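Local coordinates for monosaccharide ABC transporter substrate-binding protein, CUT2 family (Acidothermus cellulolyticus, PDB 4RU1) that binds myo-inositol in a cleft between two lobes and probably serves as the solute-binding component of an ABC-type carbohydrate transporter, at residues V82-P85 and A89-P92; P92-A97 and I102-F107; V67-A72 and D78-T83. One frame throughout, in Å; residues are numbered along the deposited sequence.

Overall arrangement
The three contacts follow one run of chain through the lobe built on the six-stranded parallel sheet: interaction 3 (67-72 with 78-83) comes first, interaction 1 (82-85 with 89-92) next, interaction 2 (92-97 with 102-107) last. Interactions 3 and 1 share Val82 and Thr83, and interactions 1 and 2 share Pro92. Their centres lie about 8 Å (1 and 2), 10 Å (1 and 3) and 7 Å (2 and 3) apart. Strands 79-82 and 104-107 are neighbours in the sheet; helix 87-99 packs on both, and helix 62-74 on strand 79-82. The result is a continuous apolar layer that reaches, at interaction 1, the end of the sheet near bound myo-inositol.

Interaction 1: residues V82-P85 and A89-P92; sequences VTIP and ALIP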
ATOM      1  N   VAL A  82       1.574  13.091  -1.425  1.00 12.38           N
ATOM      2  CA  VAL A  82       1.227  12.463  -2.688  1.00 12.68           C
ATOM      3  C   VAL A  82       1.785  11.051  -2.821  1.00 12.60           C
ATOM      4  O   VAL A  82       2.841  10.722  -2.302  1.00 13.64           O
ATOM      5  CB  VAL A  82       1.772  13.306  -3.840  1.00 13.99           C
ATOM      6  CG1 VAL A  82       3.291  13.364  -3.887  1.00 21.61           C
ATOM      7  CG2 VAL A  82       1.171  12.874  -5.144  1.00 15.73           C
ATOM      8  N   THR A  83       1.037  10.184  -3.503  1.00 12.08           N
ATOM      9  CA  THR A  83       1.504   8.808  -3.853  1.00 11.96           C
ATOM     10  C   THR A  83       2.077   8.776  -5.283  1.00 15.82           C
ATOM     11  O   THR A  83       1.632   9.553  -6.143  1.00 14.19           O
ATOM     12  CB  THR A  83       0.375   7.777  -3.721  1.00 13.10           C
ATOM     13  OG1 THR A  83      -0.584   8.037  -4.765  1.00 13.61           O
ATOM     14  CG2 THR A  83      -0.288   7.914  -2.400  1.00 13.07           C
ATOM     15  N   ILE A  84       3.068   7.942  -5.558  1.00 12.05           N
ATOM     16  CA  ILE A  84       3.730   7.943  -6.854  1.00 11.18           C
ATOM     17  C   ILE A  84       3.781   6.495  -7.398  1.00 14.15           C
ATOM     18  O   ILE A  84       4.832   5.933  -7.636  1.00 15.94           O
ATOM     19  CB  ILE A  84       5.155   8.521  -6.811  1.00 15.11           C
ATOM     20  CG1 ILE A  84       5.250   9.728  -5.897  1.00 15.66           C
ATOM     21  CG2 ILE A  84       5.623   8.861  -8.222  1.00 16.65           C
ATOM     22  CD1 ILE A  84       6.625  10.244  -5.667  1.00 15.64           C
ATOM     23  N   PRO A  85       2.610   5.941  -7.774  1.00 12.57           N
ATOM     24  CA  PRO A  85       2.591   4.621  -8.354  1.00 14.33           C
ATOM     25  C   PRO A  85       3.142   4.570  -9.777  1.00 15.13           C
ATOM     26  O   PRO A  85       3.514   3.550 -10.290  1.00 14.51           O
ATOM     27  CB  PRO A  85       1.103   4.234  -8.312  1.00 15.42           C
ATOM     28  CG  PRO A  85       0.387   5.566  -8.428  1.00 16.90           C
ATOM     29  CD  PRO A  85       1.249   6.436  -7.508  1.00 12.94           C
ATOM     30  N   ALA A  89       4.358   9.406 -15.135  1.00 17.39           N
ATOM     31  CA  ALA A  89       3.137  10.198 -15.276  1.00 19.65           C
ATOM     32  C   ALA A  89       2.991  11.304 -14.236  1.00 20.56           C
ATOM     33  O   ALA A  89       2.200  12.263 -14.438  1.00 18.71           O
ATOM     34  CB  ALA A  89       1.947   9.285 -15.219  1.00 18.81           C
ATOM     35  N   LEU A  90       3.769  11.218 -13.144  1.00 18.15           N
ATOM     36  CA  LEU A  90       3.517  12.040 -11.945  1.00 15.42           C
ATOM     37  C   LEU A  90       4.665  12.905 -11.541  1.00 15.91           C
ATOM     38  O   LEU A  90       4.445  13.956 -10.967  1.00 16.29           O
ATOM     39  CB  LEU A  90       3.182  11.155 -10.752  1.00 18.03           C
ATOM     40  CG  LEU A  90       1.821  10.486 -10.922  1.00 16.52           C
ATOM     41  CD1 LEU A  90       1.669   9.356  -9.908  1.00 16.97           C
ATOM     42  CD2 LEU A  90       0.628  11.445 -10.872  1.00 16.93           C
ATOM     43  N   ILE A  91       5.905  12.490 -11.826  1.00 19.53           N
ATOM     44  CA  ILE A  91       7.102  13.279 -11.494  1.00 17.09           C
ATOM     45  C   ILE A  91       7.121  14.722 -12.006  1.00 19.10           C
ATOM     46  O   ILE A  91       7.371  15.634 -11.245  1.00 21.04           O
ATOM     47  CB  ILE A  91       8.447  12.554 -11.802  1.00 21.53           C
ATOM     48  CG1 ILE A  91       8.560  11.233 -10.999  1.00 28.49           C
ATOM     49  CG2 ILE A  91       9.628  13.426 -11.458  1.00 22.89           C
ATOM     50  CD1 ILE A  91       8.603  11.352  -9.510  1.00 26.79           C
ATOM     51  N   PRO A  92       6.720  14.918 -13.274  1.00 20.46           N
ATOM     52  CA  PRO A  92       6.726  16.317 -13.780  1.00 16.49           C
ATOM     53  C   PRO A  92       5.795  17.242 -12.955  1.00 13.60           C
ATOM     54  O   PRO A  92       6.206  18.347 -12.600  1.00 23.19           O
ATOM     55  CB  PRO A  92       6.197  16.141 -15.198  1.00 20.45           C
ATOM     56  CG  PRO A  92       6.422  14.718 -15.591  1.00 34.22           C
ATOM     57  CD  PRO A  92       6.234  13.963 -14.287  1.00 21.76           C
TER
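Leu90 of helix 87-99 pushes its CD1 methyl into the turn that follows strand 79-82, and this is where the packing is closest. Leu90 CD1 sits 3.8 Å from Pro85 CD, with the two side chains roughly perpendicular. Leu90 CD1 also lies 3.8 Å from Thr83 O and 3.9 Å from Ile84 CA, so a single branch rests on three consecutive residues. With chi1 of Leu90 at -69°, its CG lies anti to the carbonyl carbon, and the near-extended chi2 of 166° carries CD1 on to the loop. Beside this, the fit is looser. The side chains of Ile84 and Leu90 run alongside one another with opposed directions, Ile84 CG2 coming to 4.2 Å from Leu90 CB. Ile84 CG2 also meets Ile91 CD1 at 4.1 Å, the end of Ile91 approaching more closely than its base. No hydrogen bond joins the two segments; the side-chain contacts are apolar, and the touching residues are buried. Further out, the helix opens to solvent: Ala89 is partly exposed and Pro92 exposed, and neither touches 82-85. The polar group of the loop works on the other side, where Thr83 OG1 is hydrogen-bonded to His28 ND1 and Glu65 OE2. His28 belongs to the inositol pocket, so Thr83 is a second-shell residue that can orient it, and the Pro85 side chain lies about 6 Å from the ligand. Such a strand-to-helix turn, at the C-terminal end of a parallel strand and bordering the ligand site, is typical of the Rossmann-like lobes of periplasmic binding proteins.

Interaction 2: residues P92-A97 and I102-F107; sequences PAIKQA and IPVVAF
Ile94 meets Val104 through side chains and Ala97 meets Ile102 through its carbonyl, closing the second half of a beta-alpha-beta unit made of strand 79-82, helix 87-99 and strand 104-107. Going along the helix from Pro92, regular backbone bonds support the turn: Gln96 N to Pro92 O, then Ala97 N to Ala93 O at 3.0 Å. Ala93 faces helix 62-74, where it packs on Ile69. Ile94 comes next and supplies the apolar contact with the strand, Ile94 CG2 lying 4.2 Å from Val104 CG1 as one branch comes across the other. The second branch, extended at chi2 164°, sends Ile94 CD1 to Ile84 and to within 4.0 Å of Val82 CG1. Val104 has two conformers, so its methyl contact holds for one of them and is less certain. Lys95 and Gln96 belong to the exposed side, although Gln96 OE1 is hydrogen-bonded to Gln70 NE2 of helix 62-74. At Ala97 the link changes from side chains to backbone. Ala97 CB comes no nearer than 5.0 Å, to Ile102 CB, packing instead on Ile80 and Val73, whereas its carbonyl oxygen reaches the incoming chain: Ile102 CB is 3.9 Å from Ala97 O, and Ile102 N gives that oxygen a weak hydrogen bond of 3.3 Å with an N-H...O angle of 155°.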
ATOM      1  N   PRO A  92       6.720  14.918 -13.274  1.00 20.46           N
ATOM      2  CA  PRO A  92       6.726  16.317 -13.780  1.00 16.49           C
ATOM      3  C   PRO A  92       5.795  17.242 -12.955  1.00 13.60           C
ATOM      4  O   PRO A  92       6.206  18.347 -12.600  1.00 23.19           O
ATOM      5  CB  PRO A  92       6.197  16.141 -15.198  1.00 20.45           C
ATOM      6  CG  PRO A  92       6.422  14.718 -15.591  1.00 34.22           C
ATOM      7  CD  PRO A  92       6.234  13.963 -14.287  1.00 21.76           C
ATOM      8  N   ALA A  93       4.595  16.763 -12.593  1.00 17.28           N
ATOM      9  CA  ALA A  93       3.687  17.588 -11.799  1.00 17.04           C
ATOM     10  C   ALA A  93       4.229  17.778 -10.393  1.00 22.95           C
ATOM     11  O   ALA A  93       4.082  18.828  -9.787  1.00 18.71           O
ATOM     12  CB  ALA A  93       2.281  16.971 -11.733  1.00 22.75           C
ATOM     13  N   ILE A  94       4.908  16.773  -9.853  1.00 16.04           N
ATOM     14  CA  ILE A  94       5.486  16.952  -8.539  1.00 17.57           C
ATOM     15  C   ILE A  94       6.605  18.019  -8.579  1.00 16.80           C
ATOM     16  O   ILE A  94       6.606  18.937  -7.743  1.00 18.62           O
ATOM     17  CB  ILE A  94       5.947  15.611  -7.874  1.00 14.23           C
ATOM     18  CG1 ILE A  94       4.775  14.636  -7.679  1.00 15.82           C
ATOM     19  CG2 ILE A  94       6.666  15.909  -6.584  1.00 14.79           C
ATOM     20  CD1 ILE A  94       5.121  13.206  -7.409  1.00 16.21           C
ATOM     21  N   LYS A  95       7.462  17.926  -9.617  1.00 18.62           N
ATOM     22  CA  LYS A  95       8.502  18.953  -9.800  1.00 22.14           C
ATOM     23  C   LYS A  95       7.916  20.324  -9.936  1.00 16.63           C
ATOM     24  O   LYS A  95       8.444  21.282  -9.371  1.00 22.45           O
ATOM     25  CB  LYS A  95       9.322  18.661 -11.014  1.00 22.00           C
ATOM     26  CG  LYS A  95      10.218  17.453 -10.759  1.00 21.19           C
ATOM     27  CD  LYS A  95      11.077  17.195 -11.991  1.00 29.25           C
ATOM     28  CE  LYS A  95      12.101  16.093 -11.759  1.00 35.81           C
ATOM     29  NZ  LYS A  95      12.670  15.495 -13.009  1.00 37.30           N
ATOM     30  N   GLN A  96       6.800  20.438 -10.634  1.00 18.79           N
ATOM     31  CA  GLN A  96       6.151  21.730 -10.734  1.00 31.80           C
ATOM     32  C   GLN A  96       5.680  22.231  -9.375  1.00 25.51           C
ATOM     33  O   GLN A  96       5.800  23.412  -9.071  1.00 22.18           O
ATOM     34  CB  GLN A  96       5.001  21.690 -11.741  1.00 25.94           C
ATOM     35  CG  GLN A  96       5.461  21.655 -13.187  1.00 57.56           C
ATOM     36  CD  GLN A  96       4.338  21.341 -14.165  1.00118.70           C
ATOM     37  OE1 GLN A  96       3.156  21.507 -13.860  1.00 64.38           O
ATOM     38  NE2 GLN A  96       4.708  20.894 -15.352  1.00 95.94           N
ATOM     39  N   ALA A  97       5.142  21.338  -8.552  1.00 18.17           N
ATOM     40  CA  ALA A  97       4.643  21.794  -7.235  1.00 14.17           C
ATOM     41  C   ALA A  97       5.830  22.288  -6.414  1.00 15.66           C
ATOM     42  O   ALA A  97       5.767  23.282  -5.748  1.00 18.06           O
ATOM     43  CB  ALA A  97       3.934  20.653  -6.513  1.00 13.80           C
ATOM     44  N   ILE A 102       5.731  24.901  -2.825  1.00 17.95           N
ATOM     45  CA  ILE A 102       4.887  24.111  -1.931  1.00 16.85           C
ATOM     46  C   ILE A 102       5.630  22.881  -1.499  1.00 16.27           C
ATOM     47  O   ILE A 102       6.146  22.185  -2.331  1.00 19.54           O
ATOM     48  CB  ILE A 102       3.552  23.700  -2.606  1.00 20.49           C
ATOM     49  CG1 ILE A 102       2.792  24.980  -3.037  1.00 22.97           C
ATOM     50  CG2 ILE A 102       2.757  22.787  -1.710  1.00 19.47           C
ATOM     51  CD1 ILE A 102       1.632  24.714  -3.972  1.00 20.30           C
ATOM     52  N   PRO A 103       5.777  22.656  -0.167  1.00 17.70           N
ATOM     53  CA  PRO A 103       6.499  21.458   0.278  1.00 14.64           C
ATOM     54  C   PRO A 103       5.707  20.189  -0.007  1.00 17.04           C
ATOM     55  O   PRO A 103       4.456  20.171   0.185  1.00 15.91           O
ATOM     56  CB  PRO A 103       6.612  21.672   1.764  1.00 15.71           C
ATOM     57  CG  PRO A 103       5.468  22.480   2.150  1.00 18.15           C
ATOM     58  CD  PRO A 103       5.315  23.443   0.982  1.00 20.14           C
ATOM     59  N   VAL A 104       6.404  19.169  -0.492  0.50 14.93           N
ATOM     60  CA  VAL A 104       5.747  17.890  -0.753  0.50 20.26           C
ATOM     61  C   VAL A 104       6.415  16.756   0.011  0.50 14.75           C
ATOM     62  O   VAL A 104       7.649  16.713   0.209  0.50 16.77           O
ATOM     63  CB  VAL A 104       5.708  17.550  -2.239  0.50 14.31           C
ATOM     64  CG1 VAL A 104       7.119  17.440  -2.721  0.50 27.05           C
ATOM     65  CG2 VAL A 104       4.955  16.264  -2.478  0.50 16.10           C
ATOM     66  N   VAL A 105       5.550  15.885   0.482  1.00 13.53           N
ATOM     67  CA  VAL A 105       5.919  14.611   1.093  1.00 14.66           C
ATOM     68  C   VAL A 105       5.280  13.527   0.271  1.00 18.64           C
ATOM     69  O   VAL A 105       4.134  13.682  -0.143  1.00 16.99           O
ATOM     70  CB  VAL A 105       5.563  14.547   2.568  1.00 17.36           C
ATOM     71  CG1 VAL A 105       5.765  13.144   3.178  1.00 20.63           C
ATOM     72  CG2 VAL A 105       6.447  15.553   3.331  1.00 15.78           C
ATOM     73  N   ALA A 106       6.038  12.449   0.000  1.00 13.40           N
ATOM     74  CA  ALA A 106       5.537  11.289  -0.760  1.00 12.32           C
ATOM     75  C   ALA A 106       5.262  10.150   0.198  1.00 11.55           C
ATOM     76  O   ALA A 106       5.833  10.103   1.295  1.00 13.24           O
ATOM     77  CB  ALA A 106       6.433  10.900  -1.896  1.00 15.37           C
ATOM     78  N   PHE A 107       4.325   9.289  -0.128  1.00 13.09           N
ATOM     79  CA  PHE A 107       4.029   8.216   0.757  1.00 12.58           C
ATOM     80  C   PHE A 107       3.394   7.073  -0.041  1.00 12.52           C
ATOM     81  O   PHE A 107       2.926   7.252  -1.188  1.00 11.87           O
ATOM     82  CB  PHE A 107       3.150   8.651   1.964  1.00 13.37           C
ATOM     83  CG  PHE A 107       1.722   8.941   1.600  1.00 10.54           C
ATOM     84  CD1 PHE A 107       1.355  10.115   0.975  1.00 14.55           C
ATOM     85  CD2 PHE A 107       0.737   8.056   1.993  1.00 10.66           C
ATOM     86  CE1 PHE A 107       0.020  10.375   0.624  1.00 11.00           C
ATOM     87  CE2 PHE A 107      -0.583   8.292   1.622  1.00 11.69           C
ATOM     88  CZ  PHE A 107      -0.934   9.451   1.001  1.00 15.61           C
TER

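Interaction 3: residues V67-A72 and D78-T83; sequences VLIQDA and DGIAVT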
ATOM      1  N   VAL A  67      -3.216  15.787 -12.644  1.00 15.04           N
ATOM      2  CA  VAL A  67      -4.059  16.965 -12.680  1.00 19.28           C
ATOM      3  C   VAL A  67      -4.471  17.363 -11.265  1.00 20.45           C
ATOM      4  O   VAL A  67      -4.531  18.512 -10.940  1.00 17.36           O
ATOM      5  CB  VAL A  67      -5.264  16.684 -13.579  1.00 17.84           C
ATOM      6  CG1 VAL A  67      -6.271  17.822 -13.564  1.00 17.93           C
ATOM      7  CG2 VAL A  67      -4.801  16.491 -15.021  1.00 21.05           C
ATOM      8  N   LEU A  68      -4.784  16.388 -10.405  1.00 15.78           N
ATOM      9  CA  LEU A  68      -5.082  16.683  -8.991  1.00 14.31           C
ATOM     10  C   LEU A  68      -3.896  17.415  -8.314  1.00 15.95           C
ATOM     11  O   LEU A  68      -4.165  18.223  -7.461  1.00 14.47           O
ATOM     12  CB  LEU A  68      -5.471  15.404  -8.225  1.00 15.96           C
ATOM     13  CG  LEU A  68      -6.725  14.634  -8.653  1.00 17.11           C
ATOM     14  CD1 LEU A  68      -6.763  13.400  -7.828  1.00 14.28           C
ATOM     15  CD2 LEU A  68      -8.004  15.450  -8.530  1.00 16.53           C
ATOM     16  N   ILE A  69      -2.643  17.086  -8.622  1.00 14.33           N
ATOM     17  CA  ILE A  69      -1.464  17.784  -8.041  1.00 14.19           C
ATOM     18  C   ILE A  69      -1.504  19.229  -8.484  1.00 20.10           C
ATOM     19  O   ILE A  69      -1.346  20.112  -7.635  1.00 16.10           O
ATOM     20  CB  ILE A  69      -0.119  17.139  -8.418  1.00 15.64           C
ATOM     21  CG1 ILE A  69      -0.071  15.720  -7.862  1.00 21.25           C
ATOM     22  CG2 ILE A  69       1.026  17.929  -7.836  1.00 19.03           C
ATOM     23  CD1 ILE A  69       0.979  14.814  -8.464  1.00 20.53           C
ATOM     24  N   GLN A  70      -1.695  19.454  -9.790  1.00 17.48           N
ATOM     25  CA  GLN A  70      -1.863  20.819 -10.348  1.00 16.77           C
ATOM     26  C   GLN A  70      -2.973  21.650  -9.686  1.00 15.20           C
ATOM     27  O   GLN A  70      -2.773  22.832  -9.373  1.00 17.52           O
ATOM     28  CB  GLN A  70      -1.972  20.726 -11.876  1.00 19.28           C
ATOM     29  CG  GLN A  70      -0.700  20.127 -12.504  1.00 45.17           C
ATOM     30  CD  GLN A  70      -0.734  19.858 -14.015  1.00113.34           C
ATOM     31  OE1 GLN A  70      -1.650  19.230 -14.546  1.00 31.13           O
ATOM     32  NE2 GLN A  70       0.320  20.286 -14.705  1.00 33.69           N
ATOM     33  N   ASP A  71      -4.128  21.011  -9.426  1.00 14.41           N
ATOM     34  CA  ASP A  71      -5.298  21.640  -8.733  1.00 15.55           C
ATOM     35  C   ASP A  71      -4.818  22.158  -7.417  1.00 15.03           C
ATOM     36  O   ASP A  71      -5.040  23.285  -7.103  1.00 19.18           O
ATOM     37  CB  ASP A  71      -6.503  20.746  -8.468  1.00 19.31           C
ATOM     38  CG  ASP A  71      -7.182  20.200  -9.765  1.00 24.34           C
ATOM     39  OD1 ASP A  71      -6.972  20.764 -10.887  1.00 21.86           O
ATOM     40  OD2 ASP A  71      -7.963  19.216  -9.572  1.00 22.14           O
ATOM     41  N   ALA A  72      -4.093  21.331  -6.633  1.00 16.71           N
ATOM     42  CA  ALA A  72      -3.622  21.770  -5.304  1.00 14.12           C
ATOM     43  C   ALA A  72      -2.502  22.863  -5.398  1.00 16.18           C
ATOM     44  O   ALA A  72      -2.553  23.810  -4.594  1.00 17.43           O
ATOM     45  CB  ALA A  72      -3.125  20.543  -4.455  1.00 15.45           C
ATOM     46  N   ASP A  78      -0.842  24.649   1.638  1.00 16.32           N
ATOM     47  CA  ASP A  78       0.398  24.767   2.426  1.00 16.11           C
ATOM     48  C   ASP A  78       1.369  23.594   2.250  1.00 16.48           C
ATOM     49  O   ASP A  78       2.566  23.742   2.552  1.00 16.09           O
ATOM     50  CB  ASP A  78       0.093  24.976   3.894  1.00 16.88           C
ATOM     51  CG  ASP A  78      -0.706  26.239   4.106  1.00 19.59           C
ATOM     52  OD1 ASP A  78      -0.165  27.293   3.823  1.00 21.41           O
ATOM     53  OD2 ASP A  78      -1.931  26.189   4.454  1.00 19.01           O
ATOM     54  N   GLY A  79       0.848  22.418   1.832  1.00 12.99           N
ATOM     55  CA  GLY A  79       1.658  21.255   1.559  1.00 15.13           C
ATOM     56  C   GLY A  79       0.817  20.237   0.847  1.00 12.34           C
ATOM     57  O   GLY A  79      -0.396  20.250   0.907  1.00 15.82           O
ATOM     58  N   ILE A  80       1.554  19.341   0.230  1.00 14.15           N
ATOM     59  CA  ILE A  80       1.042  18.254  -0.534  1.00 14.95           C
ATOM     60  C   ILE A  80       1.654  16.951  -0.028  1.00 12.85           C
ATOM     61  O   ILE A  80       2.847  16.823   0.119  1.00 15.15           O
ATOM     62  CB  ILE A  80       1.323  18.408  -2.032  1.00 15.53           C
ATOM     63  CG1 ILE A  80       0.563  19.657  -2.627  1.00 14.81           C
ATOM     64  CG2 ILE A  80       0.967  17.101  -2.795  1.00 15.96           C
ATOM     65  CD1 ILE A  80       0.967  20.032  -4.023  1.00 18.55           C
ATOM     66  N   ALA A  81       0.772  15.981   0.210  1.00 13.36           N
ATOM     67  CA  ALA A  81       1.138  14.609   0.446  1.00 14.84           C
ATOM     68  C   ALA A  81       0.657  13.762  -0.718  1.00 14.50           C
ATOM     69  O   ALA A  81      -0.580  13.772  -1.032  1.00 15.90           O
ATOM     70  CB  ALA A  81       0.504  14.212   1.758  1.00 15.59           C
ATOM     71  N   VAL A  82       1.574  13.091  -1.425  1.00 12.38           N
ATOM     72  CA  VAL A  82       1.227  12.463  -2.688  1.00 12.68           C
ATOM     73  C   VAL A  82       1.785  11.051  -2.821  1.00 12.60           C
ATOM     74  O   VAL A  82       2.841  10.722  -2.302  1.00 13.64           O
ATOM     75  CB  VAL A  82       1.772  13.306  -3.840  1.00 13.99           C
ATOM     76  CG1 VAL A  82       3.291  13.364  -3.887  1.00 21.61           C
ATOM     77  CG2 VAL A  82       1.171  12.874  -5.144  1.00 15.73           C
ATOM     78  N   THR A  83       1.037  10.184  -3.503  1.00 12.08           N
ATOM     79  CA  THR A  83       1.504   8.808  -3.853  1.00 11.96           C
ATOM     80  C   THR A  83       2.077   8.776  -5.283  1.00 15.82           C
ATOM     81  O   THR A  83       1.632   9.553  -6.143  1.00 14.19           O
ATOM     82  CB  THR A  83       0.375   7.777  -3.721  1.00 13.10           C
ATOM     83  OG1 THR A  83      -0.584   8.037  -4.765  1.00 13.61           O
ATOM     84  CG2 THR A  83      -0.288   7.914  -2.400  1.00 13.07           C
TER
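Ile69 brings a planar group to this contact, its peptide carbonyl, whose O lies 4.3 Å from Ile80 CD1; no ring, amide or carboxylate side chain meets another across it. Ile80 and Val82 lie on one face of strand 79-82 and point toward the helix, while Ala81 between them is on the other face and packs on Phe107; strands 21-27 and 104-107 are hydrogen-bonded along the two edges. Ile69 crosses Val82 at about a right angle, Ile69 CD1 being 3.9 Å and Ile69 CG1 4.1 Å from Val82 CG2. Ile69 reaches that valine through an extended chi2 of 163°. One turn on, Ala72 CB meets Ile80 CD1 at 4.1 Å, and Ile80 CD1 is also 4.4 Å from Ile69 CG2, so the isoleucine tip touches both helix residues. The axes of helix segment 67-72 and strand 79-82 come within 9.9 Å and run almost antiparallel, at 166°. Spacing, direction and predominantly apolar contact are those of a helix lying back along the next strand in the alpha/beta sandwich of a periplasmic binding protein lobe.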